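Local coordinates for protein Tv2483 (Treponema vincentii, PDB 6DET) that binds L-arginine with high selectivity as a solute-binding lipoprotein, probably delivering it to an ABC transporter for uptake, at residues T67-R72 against E235-E240; C116-Q121 against T216-F221. All blocks are in the same frame, centred on the assembly; numbering follows the deposited sequence.

How the interactions relate
The chain meets these segments in the order 67-72, 116-121, 216-221, 235-240, so interaction 2 is nested inside the loop that interaction 1 closes; their centres lie about 16 Å apart. Interaction 1 packs helix 61-73 against helix 228-243 within one lobe. Interaction 2 pairs strand 120-129 and the loop before it with strand 215-223, where the chain probably crosses between the lobes, next to the bound arginine. Strand 215-223 is followed, after a short link, by helix 228-243, and the contacts meet: Glu235 OE2 lies 2.8 Å from Thr117 N, a probable hydrogen bond, so the helix pair abuts what is probably the connection between the lobes.

Interaction 1 of 2, residues T67-R72 against E235-E240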
ATOM      1  N   THR A  67      -7.931  -0.343 -13.734  1.00 36.95           N
ATOM      2  CA  THR A  67      -8.126  -0.349 -15.181  1.00 34.60           C
ATOM      3  C   THR A  67      -9.519  -0.864 -15.537  1.00 37.37           C
ATOM      4  O   THR A  67     -10.209  -0.293 -16.394  1.00 34.58           O
ATOM      5  CB  THR A  67      -7.048  -1.204 -15.856  1.00 36.83           C
ATOM      6  OG1 THR A  67      -5.750  -0.634 -15.618  1.00 37.46           O
ATOM      7  CG2 THR A  67      -7.279  -1.284 -17.357  1.00 37.40           C
ATOM      8  N   GLU A  68      -9.953  -1.949 -14.882  1.00 35.96           N
ATOM      9  CA  GLU A  68     -11.248  -2.550 -15.185  1.00 37.30           C
ATOM     10  C   GLU A  68     -12.381  -1.712 -14.606  1.00 36.62           C
ATOM     11  O   GLU A  68     -13.422  -1.537 -15.250  1.00 35.05           O
ATOM     12  CB  GLU A  68     -11.294  -3.987 -14.647  1.00 37.16           C
ATOM     13  CG  GLU A  68     -12.664  -4.653 -14.750  1.00 36.03           C
ATOM     14  CD  GLU A  68     -13.171  -4.771 -16.173  1.00 36.07           C
ATOM     15  OE1 GLU A  68     -12.418  -4.470 -17.131  1.00 42.44           O
ATOM     16  OE2 GLU A  68     -14.355  -5.171 -16.343  1.00 41.20           O
ATOM     17  N   LEU A  69     -12.189  -1.181 -13.400  1.00 32.66           N
ATOM     18  CA  LEU A  69     -13.183  -0.303 -12.807  1.00 40.74           C
ATOM     19  C   LEU A  69     -13.464   0.893 -13.712  1.00 40.48           C
ATOM     20  O   LEU A  69     -14.624   1.221 -13.982  1.00 32.28           O
ATOM     21  CB  LEU A  69     -12.702   0.158 -11.447  1.00 34.27           C
ATOM     22  CG  LEU A  69     -13.633   1.159 -10.787  1.00 49.14           C
ATOM     23  CD1 LEU A  69     -14.075   0.667  -9.428  1.00 58.20           C
ATOM     24  CD2 LEU A  69     -12.885   2.454 -10.682  1.00 46.78           C
ATOM     25  N   CYS A  70     -12.407   1.564 -14.188  1.00 33.02           N
ATOM     26  CA  CYS A  70     -12.608   2.718 -15.059  1.00 29.61           C
ATOM     27  C   CYS A  70     -13.225   2.298 -16.385  1.00 32.74           C
ATOM     28  O   CYS A  70     -14.067   3.016 -16.946  1.00 35.97           O
ATOM     29  CB  CYS A  70     -11.264   3.446 -15.264  1.00 29.66           C
ATOM     30  SG  CYS A  70     -10.701   4.354 -13.853  1.00 35.31           S
ATOM     31  N   ARG A  71     -12.867   1.111 -16.888  1.00 34.44           N
ATOM     32  CA  ARG A  71     -13.506   0.650 -18.108  1.00 35.22           C
ATOM     33  C   ARG A  71     -15.010   0.554 -17.912  1.00 36.94           C
ATOM     34  O   ARG A  71     -15.785   1.020 -18.747  1.00 38.84           O
ATOM     35  CB  ARG A  71     -12.959  -0.702 -18.554  1.00 41.15           C
ATOM     36  CG  ARG A  71     -13.544  -1.133 -19.906  1.00 46.87           C
ATOM     37  CD  ARG A  71     -13.194  -2.563 -20.234  1.00 47.59           C
ATOM     38  NE  ARG A  71     -13.932  -3.486 -19.380  1.00 43.38           N
ATOM     39  CZ  ARG A  71     -15.191  -3.858 -19.601  1.00 49.82           C
ATOM     40  NH1 ARG A  71     -15.839  -3.397 -20.654  1.00 49.73           N
ATOM     41  NH2 ARG A  71     -15.803  -4.690 -18.770  1.00 44.02           N
ATOM     42  N   ARG A  72     -15.435  -0.050 -16.804  1.00 37.63           N
ATOM     43  CA  ARG A  72     -16.868  -0.187 -16.552  1.00 38.33           C
ATOM     44  C   ARG A  72     -17.547   1.164 -16.372  1.00 35.89           C
ATOM     45  O   ARG A  72     -18.738   1.301 -16.697  1.00 40.25           O
ATOM     46  CB  ARG A  72     -17.099  -1.061 -15.319  1.00 40.63           C
ATOM     47  CG  ARG A  72     -16.743  -2.510 -15.550  1.00 33.25           C
ATOM     48  CD  ARG A  72     -17.032  -3.407 -14.345  1.00 38.15           C
ATOM     49  NE  ARG A  72     -16.461  -4.735 -14.531  1.00 40.70           N
ATOM     50  CZ  ARG A  72     -16.908  -5.842 -13.943  1.00 43.15           C
ATOM     51  NH1 ARG A  72     -17.956  -5.791 -13.129  1.00 38.60           N
ATOM     52  NH2 ARG A  72     -16.298  -7.001 -14.167  1.00 44.74           N
ATOM     53  N   GLU A 235     -17.111   2.522  -5.131  1.00 33.43           N
ATOM     54  CA  GLU A 235     -17.420   1.368  -4.292  1.00 37.38           C
ATOM     55  C   GLU A 235     -18.493   0.495  -4.934  1.00 37.21           C
ATOM     56  O   GLU A 235     -18.444  -0.736  -4.827  1.00 31.91           O
ATOM     57  CB  GLU A 235     -17.844   1.837  -2.905  1.00 32.92           C
ATOM     58  CG  GLU A 235     -16.674   2.349  -2.079  1.00 34.16           C
ATOM     59  CD  GLU A 235     -17.075   2.798  -0.699  1.00 36.80           C
ATOM     60  OE1 GLU A 235     -18.223   3.284  -0.529  1.00 41.32           O
ATOM     61  OE2 GLU A 235     -16.241   2.653   0.215  1.00 33.01           O
ATOM     62  N   SER A 236     -19.458   1.105  -5.629  1.00 33.07           N
ATOM     63  CA  SER A 236     -20.486   0.300  -6.273  1.00 31.19           C
ATOM     64  C   SER A 236     -19.892  -0.630  -7.326  1.00 41.25           C
ATOM     65  O   SER A 236     -20.296  -1.793  -7.443  1.00 36.25           O
ATOM     66  CB  SER A 236     -21.533   1.208  -6.913  1.00 36.02           C
ATOM     67  OG  SER A 236     -22.556   0.416  -7.470  1.00 53.92           O
ATOM     68  N   VAL A 237     -18.948  -0.127  -8.117  1.00 34.50           N
ATOM     69  CA  VAL A 237     -18.326  -0.940  -9.157  1.00 32.60           C
ATOM     70  C   VAL A 237     -17.384  -1.975  -8.552  1.00 31.77           C
ATOM     71  O   VAL A 237     -17.310  -3.119  -9.028  1.00 34.01           O
ATOM     72  CB  VAL A 237     -17.597  -0.036 -10.157  1.00 31.06           C
ATOM     73  CG1 VAL A 237     -16.958  -0.889 -11.233  1.00 37.37           C
ATOM     74  CG2 VAL A 237     -18.593   0.960 -10.761  1.00 37.55           C
ATOM     75  N   LEU A 238     -16.610  -1.587  -7.537  1.00 29.56           N
ATOM     76  CA  LEU A 238     -15.750  -2.559  -6.859  1.00 30.40           C
ATOM     77  C   LEU A 238     -16.562  -3.739  -6.339  1.00 31.68           C
ATOM     78  O   LEU A 238     -16.113  -4.888  -6.400  1.00 29.97           O
ATOM     79  CB  LEU A 238     -15.007  -1.903  -5.699  1.00 31.17           C
ATOM     80  CG  LEU A 238     -13.865  -0.938  -6.068  1.00 37.67           C
ATOM     81  CD1 LEU A 238     -13.241  -0.307  -4.814  1.00 30.80           C
ATOM     82  CD2 LEU A 238     -12.800  -1.662  -6.916  1.00 34.81           C
ATOM     83  N   ALA A 239     -17.741  -3.468  -5.780  1.00 29.97           N
ATOM     84  CA  ALA A 239     -18.575  -4.556  -5.267  1.00 29.35           C
ATOM     85  C   ALA A 239     -18.987  -5.497  -6.388  1.00 32.59           C
ATOM     86  O   ALA A 239     -18.916  -6.724  -6.238  1.00 31.67           O
ATOM     87  CB  ALA A 239     -19.795  -3.990  -4.549  1.00 33.78           C
ATOM     88  N   GLU A 240     -19.410  -4.939  -7.522  1.00 34.47           N
ATOM     89  CA  GLU A 240     -19.769  -5.746  -8.679  1.00 33.36           C
ATOM     90  C   GLU A 240     -18.584  -6.590  -9.124  1.00 33.53           C
ATOM     91  O   GLU A 240     -18.731  -7.779  -9.431  1.00 35.44           O
ATOM     92  CB  GLU A 240     -20.243  -4.825  -9.813  1.00 34.45           C
ATOM     93  CG  GLU A 240     -20.640  -5.513 -11.124  1.00 45.04           C
ATOM     94  CD  GLU A 240     -21.020  -4.517 -12.235  1.00 51.82           C
ATOM     95  OE1 GLU A 240     -20.111  -3.964 -12.890  1.00 41.75           O
ATOM     96  OE2 GLU A 240     -22.229  -4.277 -12.445  1.00 52.41           O
TER
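With CG trans to the backbone nitrogen (chi1 176°), Leu69 reaches straight out toward Val237, while Arg72, its CG turned beside the nitrogen and its chain extended as far as NE, brings a guanidinium to Glu240. The CD1 methyl of Leu69 makes the closest apolar contacts: it sits 3.7 Å from CB of Val237 and 3.7 Å from CD2 of Leu238. Beside it, CG1 of Val237 lies 4.0 Å from CD of Arg72, so the arginine's aliphatic part extends the same patch. Here helix 61-73, which also packs on strand 76-81, meets helix 228-243 in one lobe of the solute-binding fold; the local axes pass 9.9 Å apart and their directions differ by 112°. At its more exposed margin the contact turns ionic. NH1 of Arg72 donates to OE1 of Glu240 over 2.8 Å in a bent bond that meets the anti side of the carboxylate; the same NH1 also forms a salt bridge with Asp244. On the other side Arg72 NE gives a straighter bond to Glu68 OE2, 2.8 Å long and in the guanidinium plane. Arg71 grips that Glu68 carboxylate side-on, NE to OE1 and NH2 to OE2, which should steady the acid that holds Arg72 in place.

Interaction 2 of 2, residues C116-Q121 against T216-F221; sequences CTPYLQ and TEYYTF
Tyr119 and Phe221 meet as an offset stack, ring centroids 4.2 Å apart and planes inclined by 30°. CZ of Phe221 stands over the centre of the Tyr119 ring, and CE1 of Phe221 comes within 3.3 Å of Tyr119 CZ. Tyr119 reaches this place because its CG is tucked between the backbone N and carbonyl carbon (chi1 73°), which also sets Tyr119 CE1 3.5 Å from Tyr219 CB. One residue on, Leu120 CD1 touches the edge of the Tyr219 ring at CD2; one residue back, Pro118 CB packs on Tyr218 CB at 3.6 Å. The chain of Gln121 runs alongside the Tyr218 ring, pointing the same way. Backbone bonds come from the loop and the start of strand 120-129: Cys116 N donates to Phe221 O, Tyr119 N to Tyr219 O (3.1 Å), and Tyr219 N to Leu120 O (2.9 Å); Gln121 and Tyr218 form a non-hydrogen-bonded antiparallel pair. In the two-lobed fold of family 3 solute-binding proteins, strands of this kind link the lobes, and the position here is consistent with that hinge. Tyr219 belongs to the ligand pocket: its side chain is about 4 Å from the bound arginine, and its hydroxyl bonds to Asp193. One water donates to both Tyr119 OH and Thr220 O, while Asp62 of helix 61-73 holds the same hydroxyl. At the other end a second water joins Gln121 NE2, Thr216 OG1 and Glu217 O. The side chain of Glu217 is held separately, by Lys124 (salt bridge), Ser104, Asn122 and Ser215; Phe66 packs edge-to-face with Phe221.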
ATOM      1  N   CYS A 116     -12.030   4.147   0.903  0.62 28.59           N
ATOM      2  CA  CYS A 116     -13.082   3.250   0.462  0.62 25.89           C
ATOM      3  C   CYS A 116     -12.980   1.940   1.232  0.62 28.06           C
ATOM      4  O   CYS A 116     -11.984   1.663   1.903  0.62 28.19           O
ATOM      5  CB  CYS A 116     -13.001   2.992  -1.036  0.62 32.87           C
ATOM      6  SG  CYS A 116     -11.620   1.942  -1.510  0.62 30.01           S
ATOM      7  N   THR A 117     -14.032   1.137   1.123  1.00 26.69           N
ATOM      8  CA  THR A 117     -14.114  -0.090   1.874  1.00 28.19           C
ATOM      9  C   THR A 117     -12.832  -0.906   1.626  1.00 30.24           C
ATOM     10  O   THR A 117     -12.386  -1.016   0.479  1.00 29.41           O
ATOM     11  CB  THR A 117     -15.362  -0.871   1.492  1.00 38.08           C
ATOM     12  OG1 THR A 117     -15.467  -2.017   2.357  1.00 50.72           O
ATOM     13  CG2 THR A 117     -15.303  -1.283   0.053  1.00 39.95           C
ATOM     14  N   PRO A 118     -12.203  -1.422   2.671  1.00 29.75           N
ATOM     15  CA  PRO A 118     -10.906  -2.105   2.499  1.00 29.56           C
ATOM     16  C   PRO A 118     -10.963  -3.291   1.551  1.00 27.35           C
ATOM     17  O   PRO A 118     -11.952  -4.021   1.482  1.00 28.21           O
ATOM     18  CB  PRO A 118     -10.568  -2.554   3.918  1.00 33.37           C
ATOM     19  CG  PRO A 118     -11.205  -1.537   4.782  1.00 38.40           C
ATOM     20  CD  PRO A 118     -12.458  -1.084   4.080  1.00 30.69           C
ATOM     21  N   TYR A 119      -9.852  -3.507   0.827  1.00 26.95           N
ATOM     22  CA  TYR A 119      -9.831  -4.537  -0.196  1.00 25.64           C
ATOM     23  C   TYR A 119      -8.788  -5.624   0.064  1.00 23.10           C
ATOM     24  O   TYR A 119      -8.901  -6.707  -0.531  1.00 28.58           O
ATOM     25  CB  TYR A 119      -9.635  -3.891  -1.595  1.00 27.42           C
ATOM     26  CG  TYR A 119      -8.219  -3.355  -1.883  1.00 26.84           C
ATOM     27  CD1 TYR A 119      -7.745  -2.188  -1.252  1.00 24.76           C
ATOM     28  CD2 TYR A 119      -7.416  -3.958  -2.837  1.00 29.40           C
ATOM     29  CE1 TYR A 119      -6.452  -1.686  -1.525  1.00 27.49           C
ATOM     30  CE2 TYR A 119      -6.113  -3.463  -3.114  1.00 28.19           C
ATOM     31  CZ  TYR A 119      -5.657  -2.337  -2.452  1.00 25.99           C
ATOM     32  OH  TYR A 119      -4.386  -1.849  -2.730  1.00 29.38           O
ATOM     33  N   LEU A 120      -7.822  -5.389   0.957  1.00 32.95           N
ATOM     34  CA  LEU A 120      -6.835  -6.394   1.364  1.00 33.66           C
ATOM     35  C   LEU A 120      -6.507  -6.212   2.834  1.00 38.58           C
ATOM     36  O   LEU A 120      -6.592  -5.095   3.351  1.00 31.86           O
ATOM     37  CB  LEU A 120      -5.512  -6.285   0.584  1.00 28.92           C
ATOM     38  CG  LEU A 120      -5.492  -6.659  -0.902  1.00 31.89           C
ATOM     39  CD1 LEU A 120      -4.169  -6.273  -1.563  1.00 27.66           C
ATOM     40  CD2 LEU A 120      -5.783  -8.169  -1.029  1.00 39.52           C
ATOM     41  N   GLN A 121      -6.130  -7.321   3.506  1.00 27.87           N
ATOM     42  CA  GLN A 121      -5.464  -7.256   4.798  1.00 29.60           C
ATOM     43  C   GLN A 121      -3.967  -7.164   4.584  1.00 33.33           C
ATOM     44  O   GLN A 121      -3.433  -7.640   3.580  1.00 35.89           O
ATOM     45  CB  GLN A 121      -5.745  -8.492   5.656  1.00 28.57           C
ATOM     46  CG  GLN A 121      -7.072  -8.486   6.303  1.00 34.07           C
ATOM     47  CD  GLN A 121      -7.201  -9.704   7.173  1.00 39.58           C
ATOM     48  OE1 GLN A 121      -7.292 -10.808   6.658  1.00 40.24           O
ATOM     49  NE2 GLN A 121      -7.103  -9.518   8.478  1.00 40.59           N
ATOM     50  N   THR A 216      -1.304  -5.054  12.359  1.00 38.98           N
ATOM     51  CA  THR A 216      -2.267  -5.714  11.500  1.00 33.90           C
ATOM     52  C   THR A 216      -3.174  -4.625  10.949  1.00 34.04           C
ATOM     53  O   THR A 216      -3.598  -3.736  11.697  1.00 37.64           O
ATOM     54  CB  THR A 216      -3.053  -6.803  12.250  1.00 40.93           C
ATOM     55  OG1 THR A 216      -4.106  -7.279  11.421  1.00 54.28           O
ATOM     56  CG2 THR A 216      -3.629  -6.269  13.518  1.00 44.73           C
ATOM     57  N   GLU A 217      -3.407  -4.661   9.640  1.00 33.25           N
ATOM     58  CA  GLU A 217      -3.896  -3.491   8.917  1.00 33.58           C
ATOM     59  C   GLU A 217      -4.854  -3.923   7.827  1.00 25.09           C
ATOM     60  O   GLU A 217      -4.939  -5.103   7.461  1.00 29.80           O
ATOM     61  CB  GLU A 217      -2.763  -2.695   8.204  1.00 35.19           C
ATOM     62  CG  GLU A 217      -1.576  -2.364   9.001  1.00 45.95           C
ATOM     63  CD  GLU A 217      -0.438  -1.712   8.189  1.00 36.45           C
ATOM     64  OE1 GLU A 217       0.527  -1.276   8.852  1.00 53.98           O
ATOM     65  OE2 GLU A 217      -0.427  -1.708   6.933  1.00 27.34           O
ATOM     66  N   TYR A 218      -5.502  -2.915   7.248  1.00 24.67           N
ATOM     67  CA  TYR A 218      -6.231  -3.017   6.002  1.00 29.26           C
ATOM     68  C   TYR A 218      -5.678  -2.018   5.005  1.00 24.94           C
ATOM     69  O   TYR A 218      -5.235  -0.929   5.390  1.00 29.59           O
ATOM     70  CB  TYR A 218      -7.709  -2.713   6.174  1.00 31.53           C
ATOM     71  CG  TYR A 218      -8.312  -3.516   7.293  1.00 37.30           C
ATOM     72  CD1 TYR A 218      -8.650  -4.847   7.104  1.00 41.02           C
ATOM     73  CD2 TYR A 218      -8.529  -2.946   8.541  1.00 64.40           C
ATOM     74  CE1 TYR A 218      -9.191  -5.588   8.136  1.00 54.36           C
ATOM     75  CE2 TYR A 218      -9.075  -3.678   9.573  1.00 84.75           C
ATOM     76  CZ  TYR A 218      -9.403  -5.000   9.368  1.00 89.49           C
ATOM     77  OH  TYR A 218      -9.946  -5.734  10.400  1.00114.55           O
ATOM     78  N   TYR A 219      -5.686  -2.418   3.744  1.00 24.49           N
ATOM     79  CA  TYR A 219      -5.382  -1.543   2.625  1.00 24.93           C
ATOM     80  C   TYR A 219      -6.694  -0.968   2.104  1.00 27.70           C
ATOM     81  O   TYR A 219      -7.731  -1.638   2.134  1.00 26.03           O
ATOM     82  CB  TYR A 219      -4.718  -2.306   1.484  1.00 30.00           C
ATOM     83  CG  TYR A 219      -3.216  -2.605   1.618  1.00 25.02           C
ATOM     84  CD1 TYR A 219      -2.437  -1.992   2.577  1.00 25.84           C
ATOM     85  CD2 TYR A 219      -2.621  -3.437   0.703  1.00 29.74           C
ATOM     86  CE1 TYR A 219      -1.019  -2.236   2.617  1.00 29.46           C
ATOM     87  CE2 TYR A 219      -1.251  -3.703   0.729  1.00 26.48           C
ATOM     88  CZ  TYR A 219      -0.471  -3.097   1.687  1.00 28.15           C
ATOM     89  OH  TYR A 219       0.895  -3.323   1.659  1.00 28.73           O
ATOM     90  N   THR A 220      -6.614   0.243   1.575  1.00 26.07           N
ATOM     91  CA  THR A 220      -7.756   0.940   0.994  1.00 26.42           C
ATOM     92  C   THR A 220      -7.275   1.733  -0.214  1.00 28.36           C
ATOM     93  O   THR A 220      -6.086   1.692  -0.591  1.00 28.28           O
ATOM     94  CB  THR A 220      -8.420   1.842   2.051  1.00 28.54           C
ATOM     95  OG1 THR A 220      -9.612   2.457   1.531  1.00 29.40           O
ATOM     96  CG2 THR A 220      -7.481   2.928   2.509  1.00 27.18           C
ATOM     97  N   PHE A 221      -8.205   2.467  -0.834  1.00 26.63           N
ATOM     98  CA  PHE A 221      -7.880   3.501  -1.804  1.00 26.75           C
ATOM     99  C   PHE A 221      -8.348   4.823  -1.208  1.00 29.74           C
ATOM    100  O   PHE A 221      -9.480   4.907  -0.710  1.00 29.65           O
ATOM    101  CB  PHE A 221      -8.542   3.237  -3.146  1.00 28.41           C
ATOM    102  CG  PHE A 221      -8.241   1.904  -3.716  1.00 32.45           C
ATOM    103  CD1 PHE A 221      -6.914   1.457  -3.834  1.00 28.93           C
ATOM    104  CD2 PHE A 221      -9.260   1.068  -4.124  1.00 31.91           C
ATOM    105  CE1 PHE A 221      -6.669   0.207  -4.353  1.00 29.14           C
ATOM    106  CE2 PHE A 221      -8.995  -0.175  -4.644  1.00 32.86           C
ATOM    107  CZ  PHE A 221      -7.699  -0.600  -4.756  1.00 29.25           C
TER
HETATM  108  O   HOH W   1      -4.013   0.836  -2.207  1.00 28.39           O
HETATM  109  O   HOH W   2      -5.775  -6.990   9.382  1.00 41.39           O